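Local coordinates for protein putative hydrolase (Bacteroides ovatus, PDB 4HBS) that is of unknown function but is a five-bladed beta-propeller protein that probably acts as a hydrolase, at residues 140-143 with 144-148. Sequence-based numbering, arbitrary orientation.
Sequences ATLS and DEKIQ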
loop_
_atom_site.group_PDB
_atom_site.type_symbol
_atom_site.label_atom_id
_atom_site.label_comp_id
_atom_site.label_asym_id
_atom_site.label_seq_id
_atom_site.Cartn_x
_atom_site.Cartn_y
_atom_site.Cartn_z
ATOM N N ALA A 140 -9.998 20.157 -7.007
ATOM C CA ALA A 140 -8.732 20.889 -6.833
ATOM C C ALA A 140 -8.736 22.133 -7.668
ATOM O O ALA A 140 -9.029 22.065 -8.861
ATOM C CB ALA A 140 -7.554 20.019 -7.197
ATOM N N THR A 141 -8.421 23.277 -7.045
ATOM C CA THR A 141 -8.533 24.596 -7.657
ATOM C C THR A 141 -7.290 25.118 -8.404
ATOM O O THR A 141 -7.436 26.135 -9.093
ATOM C CB THR A 141 -8.943 25.608 -6.577
ATOM O OG1 THR A 141 -7.983 25.580 -5.516
ATOM C CG2 THR A 141 -10.349 25.330 -6.028
ATOM N N LEU A 142 -6.087 24.476 -8.302
ATOM C CA LEU A 142 -4.924 24.987 -9.071
ATOM C C LEU A 142 -5.251 24.965 -10.570
ATOM O O LEU A 142 -5.848 23.996 -11.070
ATOM C CB LEU A 142 -3.617 24.224 -8.808
ATOM C CG LEU A 142 -2.771 24.734 -7.662
ATOM C CD1 LEU A 142 -1.606 23.810 -7.424
ATOM C CD2 LEU A 142 -2.267 26.140 -7.928
ATOM N N SER A 143 -4.834 26.020 -11.283
ATOM C CA SER A 143 -5.173 26.200 -12.677
ATOM C C SER A 143 -4.329 25.297 -13.545
ATOM O O SER A 143 -3.226 24.922 -13.158
ATOM C CB SER A 143 -4.984 27.654 -13.083
ATOM O OG SER A 143 -3.626 28.029 -12.971
ATOM N N ASP A 144 -4.828 24.992 -14.745
ATOM C CA ASP A 144 -4.126 24.148 -15.717
ATOM C C ASP A 144 -2.721 24.730 -16.037
ATOM O O ASP A 144 -1.774 23.963 -16.268
ATOM C CB ASP A 144 -4.964 24.013 -17.007
ATOM C CG ASP A 144 -6.323 23.342 -16.825
ATOM O OD1 ASP A 144 -6.509 22.622 -15.800
ATOM O OD2 ASP A 144 -7.200 23.535 -17.700
ATOM N N GLU A 145 -2.582 26.077 -15.982
ATOM C CA GLU A 145 -1.306 26.758 -16.211
ATOM C C GLU A 145 -0.366 26.448 -15.043
ATOM O O GLU A 145 0.745 25.996 -15.272
ATOM C CB GLU A 145 -1.500 28.284 -16.379
ATOM C CG GLU A 145 -2.274 28.713 -17.619
ATOM C CD GLU A 145 -3.783 28.562 -17.544
ATOM O OE1 GLU A 145 -4.264 27.906 -16.590
ATOM O OE2 GLU A 145 -4.485 29.057 -18.457
ATOM N N LYS A 146 -0.841 26.625 -13.786
ATOM C CA LYS A 146 -0.039 26.320 -12.581
ATOM C C LYS A 146 0.341 24.834 -12.540
ATOM O O LYS A 146 1.455 24.506 -12.167
ATOM C CB LYS A 146 -0.803 26.691 -11.304
ATOM C CG LYS A 146 -1.034 28.190 -11.079
ATOM C CD LYS A 146 -0.069 28.765 -10.075
ATOM C CE LYS A 146 -0.354 30.206 -9.760
ATOM N NZ LYS A 146 0.757 30.827 -8.981
ATOM N N ILE A 147 -0.582 23.934 -12.959
ATOM C CA ILE A 147 -0.318 22.492 -13.055
ATOM C C ILE A 147 0.729 22.247 -14.120
ATOM O O ILE A 147 1.618 21.437 -13.880
ATOM C CB ILE A 147 -1.607 21.665 -13.321
ATOM C CG1 ILE A 147 -2.550 21.725 -12.097
ATOM C CG2 ILE A 147 -1.267 20.203 -13.654
ATOM C CD1 ILE A 147 -1.900 21.296 -10.684
ATOM N N GLN A 148 0.663 22.952 -15.277
ATOM C CA GLN A 148 1.693 22.815 -16.316
ATOM C C GLN A 148 3.011 23.297 -15.762
ATOM O O GLN A 148 4.029 22.673 -16.020
ATOM C CB GLN A 148 1.341 23.589 -17.602
ATOM C CG GLN A 148 2.352 23.367 -18.740
ATOM C CD GLN A 148 1.993 24.142 -19.978
ATOM O OE1 GLN A 148 0.900 23.985 -20.535
ATOM N NE2 GLN A 148 2.889 25.010 -20.435
HETATM O O HOH W 1 -7.924 23.231 -12.910
#
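S143 caps the N-terminus of helix 144-148 through its side chain and its backbone. Its OG accepts from K146 N at 3.2 Å with an N-H...O angle of 166°, the capping bond from the backbone N-H three residues on. With chi1 64°, OG sits between the backbone N and the carbonyl carbon of S143, where it faces K146 N. The carbonyl oxygen of S143 takes the helical i to i+4 bond from I147 N at 2.8 Å, and Q148 N bonds to D144 O in the same pattern one residue on. The E145 chain bends at chi2, and its OE1 lies 3.6 Å from S143 CB, a contact and not a bond. An alanine in place of S143 would probably leave K146 N without its capping acceptor, fraying the first turn.

One water donates to both L142 O, at 2.9 Å, and D144 OD1, at 3.3 Å, tying the loop backbone to the first helical side chain.

The apolar contacts come from L142, the residue before the cap. Its CD2 lies 3.7 Å from K146 CB, the two side chains crossing at about a right angle, while the lysine chain bends at chi2 and carries NZ away. Crossing at a slant, L142 and I147 meet through CB and CD1 at 3.9 Å. This leucine-isoleucine pair, spanning i to i+5 across the N-cap, matches the hydrophobic staple of helix N-termini.

The short helix lies at the protein surface, in the connection between strand 131-132 and strand 156-165, the first strand of a four-stranded antiparallel propeller blade. R132 donates to Q148 O on the helix's C-terminal side, and T141 OG1 is hydrogen-bonded to D155 OD2 in the loop leading to strand 156-165.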